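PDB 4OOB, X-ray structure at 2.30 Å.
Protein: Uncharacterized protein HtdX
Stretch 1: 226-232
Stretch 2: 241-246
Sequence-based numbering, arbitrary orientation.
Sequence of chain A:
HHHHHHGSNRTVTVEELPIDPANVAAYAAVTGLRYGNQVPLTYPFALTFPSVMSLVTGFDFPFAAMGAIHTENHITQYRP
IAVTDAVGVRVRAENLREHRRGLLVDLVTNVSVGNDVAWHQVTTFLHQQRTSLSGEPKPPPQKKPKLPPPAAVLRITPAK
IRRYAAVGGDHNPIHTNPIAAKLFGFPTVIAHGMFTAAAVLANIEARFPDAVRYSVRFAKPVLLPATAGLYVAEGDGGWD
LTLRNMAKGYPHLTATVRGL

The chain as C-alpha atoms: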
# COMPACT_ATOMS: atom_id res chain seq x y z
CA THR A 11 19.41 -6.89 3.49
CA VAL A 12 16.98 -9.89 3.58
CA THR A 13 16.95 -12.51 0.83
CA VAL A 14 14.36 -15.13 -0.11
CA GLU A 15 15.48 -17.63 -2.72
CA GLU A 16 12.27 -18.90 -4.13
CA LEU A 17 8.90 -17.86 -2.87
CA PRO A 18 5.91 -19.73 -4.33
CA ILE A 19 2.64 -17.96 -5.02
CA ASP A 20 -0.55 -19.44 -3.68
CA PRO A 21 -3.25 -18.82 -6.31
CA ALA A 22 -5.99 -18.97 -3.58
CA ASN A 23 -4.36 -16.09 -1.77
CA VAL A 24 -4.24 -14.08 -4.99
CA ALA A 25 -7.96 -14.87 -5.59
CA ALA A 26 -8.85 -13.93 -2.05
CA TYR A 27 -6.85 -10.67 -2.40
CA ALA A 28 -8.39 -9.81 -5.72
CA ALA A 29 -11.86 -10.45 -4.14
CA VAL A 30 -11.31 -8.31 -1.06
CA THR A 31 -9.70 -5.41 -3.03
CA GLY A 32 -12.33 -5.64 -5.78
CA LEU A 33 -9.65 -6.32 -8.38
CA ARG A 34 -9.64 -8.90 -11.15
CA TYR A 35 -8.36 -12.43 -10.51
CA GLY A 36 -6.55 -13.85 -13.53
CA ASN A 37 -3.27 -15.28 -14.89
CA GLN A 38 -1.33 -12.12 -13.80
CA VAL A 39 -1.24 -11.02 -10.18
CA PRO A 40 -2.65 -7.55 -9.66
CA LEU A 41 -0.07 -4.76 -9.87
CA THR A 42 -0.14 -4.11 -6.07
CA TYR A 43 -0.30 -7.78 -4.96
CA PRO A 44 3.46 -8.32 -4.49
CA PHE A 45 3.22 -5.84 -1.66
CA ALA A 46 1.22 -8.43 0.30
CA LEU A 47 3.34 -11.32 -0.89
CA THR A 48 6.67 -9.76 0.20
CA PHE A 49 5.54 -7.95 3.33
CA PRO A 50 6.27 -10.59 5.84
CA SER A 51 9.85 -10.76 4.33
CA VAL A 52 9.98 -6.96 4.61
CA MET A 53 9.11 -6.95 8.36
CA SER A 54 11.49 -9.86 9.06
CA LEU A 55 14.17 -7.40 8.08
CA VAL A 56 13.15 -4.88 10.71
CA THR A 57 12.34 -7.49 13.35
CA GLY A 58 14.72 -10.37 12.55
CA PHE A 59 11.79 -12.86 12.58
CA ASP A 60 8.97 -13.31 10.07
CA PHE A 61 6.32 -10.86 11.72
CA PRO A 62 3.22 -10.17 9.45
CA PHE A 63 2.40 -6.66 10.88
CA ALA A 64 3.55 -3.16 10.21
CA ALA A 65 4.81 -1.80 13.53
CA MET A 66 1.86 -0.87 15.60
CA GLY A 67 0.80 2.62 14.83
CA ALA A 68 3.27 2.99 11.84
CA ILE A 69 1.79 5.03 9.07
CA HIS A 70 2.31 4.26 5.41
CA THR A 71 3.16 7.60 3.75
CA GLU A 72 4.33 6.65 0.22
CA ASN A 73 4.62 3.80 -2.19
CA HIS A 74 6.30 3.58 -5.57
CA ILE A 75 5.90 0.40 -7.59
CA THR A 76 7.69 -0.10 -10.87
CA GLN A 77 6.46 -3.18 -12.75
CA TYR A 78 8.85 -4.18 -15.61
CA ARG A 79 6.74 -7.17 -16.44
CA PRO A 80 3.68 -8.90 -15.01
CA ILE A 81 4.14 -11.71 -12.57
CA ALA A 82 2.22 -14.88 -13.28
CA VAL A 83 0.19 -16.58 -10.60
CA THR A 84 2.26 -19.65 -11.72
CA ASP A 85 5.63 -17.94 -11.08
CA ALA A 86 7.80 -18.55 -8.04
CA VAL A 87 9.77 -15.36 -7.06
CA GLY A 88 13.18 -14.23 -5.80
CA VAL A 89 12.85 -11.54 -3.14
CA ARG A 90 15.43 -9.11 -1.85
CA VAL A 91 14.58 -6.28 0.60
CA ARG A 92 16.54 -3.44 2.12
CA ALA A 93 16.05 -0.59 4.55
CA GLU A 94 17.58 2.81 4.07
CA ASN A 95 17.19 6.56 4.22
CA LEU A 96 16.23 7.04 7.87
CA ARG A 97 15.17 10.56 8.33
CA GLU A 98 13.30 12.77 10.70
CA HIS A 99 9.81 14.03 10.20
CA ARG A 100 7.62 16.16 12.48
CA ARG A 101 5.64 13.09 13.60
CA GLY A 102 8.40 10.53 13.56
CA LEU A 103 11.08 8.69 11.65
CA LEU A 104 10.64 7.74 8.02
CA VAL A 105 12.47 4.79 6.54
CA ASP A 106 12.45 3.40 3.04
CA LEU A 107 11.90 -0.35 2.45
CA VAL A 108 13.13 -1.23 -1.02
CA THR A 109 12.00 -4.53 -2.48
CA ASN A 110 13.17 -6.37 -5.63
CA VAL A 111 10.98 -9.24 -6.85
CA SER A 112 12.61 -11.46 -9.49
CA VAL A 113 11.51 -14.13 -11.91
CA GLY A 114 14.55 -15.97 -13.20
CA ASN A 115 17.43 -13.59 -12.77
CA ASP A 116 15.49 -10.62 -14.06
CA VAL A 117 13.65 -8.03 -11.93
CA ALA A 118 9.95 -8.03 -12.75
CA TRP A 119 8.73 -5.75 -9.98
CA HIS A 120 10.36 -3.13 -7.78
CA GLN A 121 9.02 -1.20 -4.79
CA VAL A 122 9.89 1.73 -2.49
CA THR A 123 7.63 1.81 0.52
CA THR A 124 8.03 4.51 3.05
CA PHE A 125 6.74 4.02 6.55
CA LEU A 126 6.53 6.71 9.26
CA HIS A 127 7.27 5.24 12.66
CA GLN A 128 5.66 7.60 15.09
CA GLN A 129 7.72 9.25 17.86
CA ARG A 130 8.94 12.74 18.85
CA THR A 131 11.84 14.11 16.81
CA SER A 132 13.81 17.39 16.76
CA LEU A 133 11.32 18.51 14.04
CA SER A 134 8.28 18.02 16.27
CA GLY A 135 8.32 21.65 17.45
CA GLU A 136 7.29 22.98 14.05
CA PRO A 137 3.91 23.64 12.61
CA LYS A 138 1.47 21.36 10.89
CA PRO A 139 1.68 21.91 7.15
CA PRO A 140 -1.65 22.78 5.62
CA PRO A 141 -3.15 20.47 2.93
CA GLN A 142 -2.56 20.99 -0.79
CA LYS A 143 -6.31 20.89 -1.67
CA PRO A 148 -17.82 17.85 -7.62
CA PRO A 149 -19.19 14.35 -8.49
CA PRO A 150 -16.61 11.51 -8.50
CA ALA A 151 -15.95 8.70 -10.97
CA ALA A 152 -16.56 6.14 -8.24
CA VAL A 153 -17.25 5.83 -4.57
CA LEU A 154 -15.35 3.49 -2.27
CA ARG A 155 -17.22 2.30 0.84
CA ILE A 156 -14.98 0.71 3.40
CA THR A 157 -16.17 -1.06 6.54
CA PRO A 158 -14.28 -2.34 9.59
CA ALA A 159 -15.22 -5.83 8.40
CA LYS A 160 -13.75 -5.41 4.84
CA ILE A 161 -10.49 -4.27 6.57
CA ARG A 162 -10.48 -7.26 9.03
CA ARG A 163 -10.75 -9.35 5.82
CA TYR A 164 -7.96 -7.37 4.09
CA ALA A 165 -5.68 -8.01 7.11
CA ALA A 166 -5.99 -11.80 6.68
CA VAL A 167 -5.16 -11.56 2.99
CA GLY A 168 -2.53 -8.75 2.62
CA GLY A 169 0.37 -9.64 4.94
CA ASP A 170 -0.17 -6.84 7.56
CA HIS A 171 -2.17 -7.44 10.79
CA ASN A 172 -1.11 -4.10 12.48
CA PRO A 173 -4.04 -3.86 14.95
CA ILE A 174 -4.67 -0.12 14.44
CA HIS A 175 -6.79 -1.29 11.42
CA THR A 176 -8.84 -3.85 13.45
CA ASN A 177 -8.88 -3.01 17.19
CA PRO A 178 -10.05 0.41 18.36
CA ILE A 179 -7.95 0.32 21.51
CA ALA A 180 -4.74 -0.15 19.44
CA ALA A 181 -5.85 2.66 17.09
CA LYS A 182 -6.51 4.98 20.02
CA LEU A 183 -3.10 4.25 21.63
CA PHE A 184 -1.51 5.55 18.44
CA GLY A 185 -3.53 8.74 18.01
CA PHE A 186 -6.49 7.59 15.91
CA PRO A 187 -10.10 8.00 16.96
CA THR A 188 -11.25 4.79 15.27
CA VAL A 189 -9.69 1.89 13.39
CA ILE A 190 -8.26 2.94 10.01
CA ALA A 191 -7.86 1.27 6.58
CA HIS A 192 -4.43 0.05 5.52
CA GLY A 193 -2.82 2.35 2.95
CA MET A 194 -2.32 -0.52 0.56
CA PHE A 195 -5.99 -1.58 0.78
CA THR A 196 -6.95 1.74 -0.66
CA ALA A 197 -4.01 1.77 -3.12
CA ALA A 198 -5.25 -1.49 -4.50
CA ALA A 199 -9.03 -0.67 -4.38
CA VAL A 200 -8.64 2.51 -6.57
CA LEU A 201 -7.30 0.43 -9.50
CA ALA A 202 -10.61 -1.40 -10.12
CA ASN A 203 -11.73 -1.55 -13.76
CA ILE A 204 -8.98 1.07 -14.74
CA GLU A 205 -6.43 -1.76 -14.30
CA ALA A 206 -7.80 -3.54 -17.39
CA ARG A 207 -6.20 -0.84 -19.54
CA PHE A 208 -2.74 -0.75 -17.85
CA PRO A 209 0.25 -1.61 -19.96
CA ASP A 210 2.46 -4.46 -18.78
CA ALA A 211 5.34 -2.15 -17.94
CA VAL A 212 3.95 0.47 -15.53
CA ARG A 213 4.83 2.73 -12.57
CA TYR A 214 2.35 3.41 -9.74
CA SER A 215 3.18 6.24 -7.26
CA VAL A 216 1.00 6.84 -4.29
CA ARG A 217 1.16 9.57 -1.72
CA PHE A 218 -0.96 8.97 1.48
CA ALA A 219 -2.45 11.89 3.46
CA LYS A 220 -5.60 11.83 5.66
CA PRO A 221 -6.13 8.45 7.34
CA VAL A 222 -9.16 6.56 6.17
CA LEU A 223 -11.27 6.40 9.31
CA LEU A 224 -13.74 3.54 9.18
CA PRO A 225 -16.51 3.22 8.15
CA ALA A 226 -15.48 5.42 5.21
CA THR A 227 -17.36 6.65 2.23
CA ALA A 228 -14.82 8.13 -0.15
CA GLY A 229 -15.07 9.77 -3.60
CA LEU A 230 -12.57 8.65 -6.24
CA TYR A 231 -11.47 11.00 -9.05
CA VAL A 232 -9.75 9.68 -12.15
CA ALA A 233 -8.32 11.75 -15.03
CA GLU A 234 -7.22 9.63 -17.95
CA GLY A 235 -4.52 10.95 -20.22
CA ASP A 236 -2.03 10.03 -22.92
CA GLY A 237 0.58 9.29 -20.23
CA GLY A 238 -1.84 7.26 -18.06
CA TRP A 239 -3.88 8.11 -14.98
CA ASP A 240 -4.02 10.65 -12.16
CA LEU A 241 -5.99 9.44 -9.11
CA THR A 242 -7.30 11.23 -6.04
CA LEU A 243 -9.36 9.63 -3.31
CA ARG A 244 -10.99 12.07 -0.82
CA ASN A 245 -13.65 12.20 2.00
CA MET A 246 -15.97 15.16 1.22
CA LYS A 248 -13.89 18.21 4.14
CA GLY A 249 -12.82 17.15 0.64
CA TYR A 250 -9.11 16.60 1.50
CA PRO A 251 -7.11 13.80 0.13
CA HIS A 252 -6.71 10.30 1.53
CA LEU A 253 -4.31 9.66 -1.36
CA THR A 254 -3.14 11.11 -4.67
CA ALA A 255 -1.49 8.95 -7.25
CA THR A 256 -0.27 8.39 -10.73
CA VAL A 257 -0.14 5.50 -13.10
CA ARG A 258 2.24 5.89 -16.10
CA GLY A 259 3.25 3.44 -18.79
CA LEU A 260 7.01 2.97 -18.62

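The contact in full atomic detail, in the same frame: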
# COMPACT_ATOMS: atom_id res chain seq x y z
N ALA A 226 -15.82 4.30 6.08
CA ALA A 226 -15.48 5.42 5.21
C ALA A 226 -16.30 5.34 3.94
O ALA A 226 -16.42 4.27 3.30
CB ALA A 226 -14.01 5.38 4.86
N THR A 227 -16.82 6.49 3.55
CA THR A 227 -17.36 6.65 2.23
C THR A 227 -16.48 7.65 1.52
O THR A 227 -16.39 8.79 1.96
CB THR A 227 -18.79 7.16 2.30
OG1 THR A 227 -19.56 6.17 2.98
CG2 THR A 227 -19.33 7.34 0.97
N ALA A 228 -15.83 7.26 0.43
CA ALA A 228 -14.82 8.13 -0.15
C ALA A 228 -14.92 8.22 -1.68
O ALA A 228 -15.06 7.20 -2.40
CB ALA A 228 -13.47 7.67 0.29
N GLY A 229 -14.85 9.46 -2.18
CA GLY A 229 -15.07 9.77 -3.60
C GLY A 229 -13.76 9.60 -4.31
O GLY A 229 -12.73 10.11 -3.84
N LEU A 230 -13.78 8.86 -5.43
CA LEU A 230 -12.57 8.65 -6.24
C LEU A 230 -12.66 9.42 -7.57
O LEU A 230 -13.58 9.25 -8.35
CB LEU A 230 -12.30 7.16 -6.51
CG LEU A 230 -11.15 6.90 -7.51
CD1 LEU A 230 -9.81 7.20 -6.88
CD2 LEU A 230 -11.17 5.47 -8.01
N TYR A 231 -11.64 10.24 -7.81
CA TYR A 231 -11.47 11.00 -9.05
C TYR A 231 -10.33 10.43 -9.90
O TYR A 231 -9.21 10.15 -9.41
CB TYR A 231 -11.16 12.44 -8.71
CG TYR A 231 -12.30 13.03 -7.92
CD1 TYR A 231 -13.32 13.72 -8.56
CD2 TYR A 231 -12.37 12.85 -6.56
CE1 TYR A 231 -14.37 14.22 -7.85
CE2 TYR A 231 -13.42 13.37 -5.83
CZ TYR A 231 -14.41 14.05 -6.49
OH TYR A 231 -15.43 14.57 -5.79
N VAL A 232 -10.64 10.27 -11.17
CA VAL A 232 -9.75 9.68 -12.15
C VAL A 232 -9.72 10.53 -13.43
O VAL A 232 -10.75 10.76 -14.04
CB VAL A 232 -10.23 8.28 -12.54
CG1 VAL A 232 -9.26 7.64 -13.52
CG2 VAL A 232 -10.34 7.41 -11.29
N LEU A 241 -4.95 9.89 -10.06
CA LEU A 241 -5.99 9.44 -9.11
C LEU A 241 -5.95 10.28 -7.84
O LEU A 241 -4.88 10.62 -7.33
CB LEU A 241 -5.76 7.98 -8.72
CG LEU A 241 -6.13 6.75 -9.56
CD1 LEU A 241 -6.22 6.99 -11.02
CD2 LEU A 241 -5.13 5.61 -9.35
N THR A 242 -7.14 10.65 -7.35
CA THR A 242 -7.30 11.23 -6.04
C THR A 242 -8.51 10.65 -5.35
O THR A 242 -9.62 10.67 -5.92
CB THR A 242 -7.49 12.75 -6.06
OG1 THR A 242 -6.41 13.34 -6.73
CG2 THR A 242 -7.44 13.26 -4.69
N LEU A 243 -8.29 10.13 -4.15
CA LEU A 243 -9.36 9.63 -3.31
C LEU A 243 -9.54 10.60 -2.15
O LEU A 243 -8.60 10.85 -1.44
CB LEU A 243 -8.97 8.26 -2.74
CG LEU A 243 -9.98 7.53 -1.85
CD1 LEU A 243 -11.14 6.95 -2.66
CD2 LEU A 243 -9.34 6.46 -1.00
N ARG A 244 -10.74 11.12 -1.94
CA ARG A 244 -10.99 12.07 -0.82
C ARG A 244 -12.27 11.80 -0.03
O ARG A 244 -13.08 11.01 -0.46
CB ARG A 244 -10.98 13.50 -1.35
CG ARG A 244 -11.54 13.65 -2.72
CD ARG A 244 -11.68 15.12 -3.07
NE ARG A 244 -10.71 15.66 -4.04
CZ ARG A 244 -9.58 16.30 -3.74
NH1 ARG A 244 -9.20 16.45 -2.47
NH2 ARG A 244 -8.81 16.79 -4.71
N ASN A 245 -12.48 12.48 1.10
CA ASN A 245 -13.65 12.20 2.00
C ASN A 245 -14.87 13.12 1.97
O ASN A 245 -15.77 12.94 2.82
CB ASN A 245 -13.17 12.18 3.46
CG ASN A 245 -12.47 13.46 3.84
OD1 ASN A 245 -11.88 14.11 3.00
ND2 ASN A 245 -12.52 13.80 5.11
N MET A 246 -14.94 14.10 1.07
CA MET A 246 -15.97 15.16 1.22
C MET A 246 -16.38 15.32 2.68
O MET A 246 -16.54 16.43 3.16
CB MET A 246 -17.24 14.89 0.39

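Residues 226-232 form one β-strand and residues 241-244 a second, and the two run side by side as antiparallel neighbours: their N-to-C directions differ by 166° and their axes come within 4.7 Å. The register pairs Gly-229 with Arg-244, Leu-230 with Leu-243, Tyr-231 with Thr-242 and Val-232 with Leu-241, so hydrogen-bonded and non-hydrogen-bonded pairs alternate along the ladder. At the first hydrogen-bonded pair, Gly-229 N donates to Arg-244 O at 2.9 Å and Arg-244 N returns a bond to Gly-229 O at 2.9 Å. The first of these is the more bent, with an N-H...O angle of 141° against 169° for its partner, at the point where the second strand gives way to the loop that carries Asn-245. Two residues along, Tyr-231 N donates to Thr-242 O at 2.8 Å and nearly in line (174°), while Thr-242 N donates to Tyr-231 O at 3.0 Å. Between and beyond these rings the carbonyls also face α-carbons: Leu-243 CA lies 3.4 Å from Gly-229 O, Leu-230 CA 3.6 Å from Thr-242 O, and Leu-241 CA 3.3 Å from Tyr-231 O. Such CA-H...O contacts are typical of antiparallel sheet, where the α-hydrogens of non-hydrogen-bonded pairs point inward between the strands, and each adds a little polar attraction to the main bonds.

Because successive side chains in a strand alternate, the sheet has two different faces. One carries Leu-230, Val-232, Leu-241 and Leu-243, and its contacts between the strands are apolar. Leu-243 is central here: its CD1 lies 3.8 Å from Ala-228 CB and 4.0 Å from Leu-230 CB, so a single methyl bridges two residues of the facing strand. Leu-230 and Leu-243 share the same rotamer, chi1 t and chi2 p, and the end of each leans nearer the opposite strand than its CA-to-CB bond alone would suggest. Further along, Val-232 CG1 meets Leu-241 CD1 at 4.0 Å. These are van der Waals contacts between hydrocarbon groups, and the three leucines are buried, so packing here keeps apolar surface from solvent.

The other face carries Tyr-231, Thr-242 and Arg-244, all partly exposed. Gly-229 belongs to the same row of positions but has no side chain to contribute, so its part in the contact is made by backbone. The principal side-chain meeting is diagonal: Tyr-231 CE2 approaches Arg-244 CG at 3.6 Å, setting the aromatic ring against the aliphatic part of the arginine. Beyond CG the arginine stays beside the ring through CD and NE, with Tyr-231 CE2 at the edge of the guanidinium, and then turns away, so that Arg-244 CZ lies 5.3 Å from Tyr-231 CE2. Hydrocarbon contact joins the two side chains, while Arg-244 NH1 and Tyr-231 OH form hydrogen bonds elsewhere in the structure. Together the stretches bury 465 Å², counting both sides, through a regular backbone ladder, an apolar face and a mixed one.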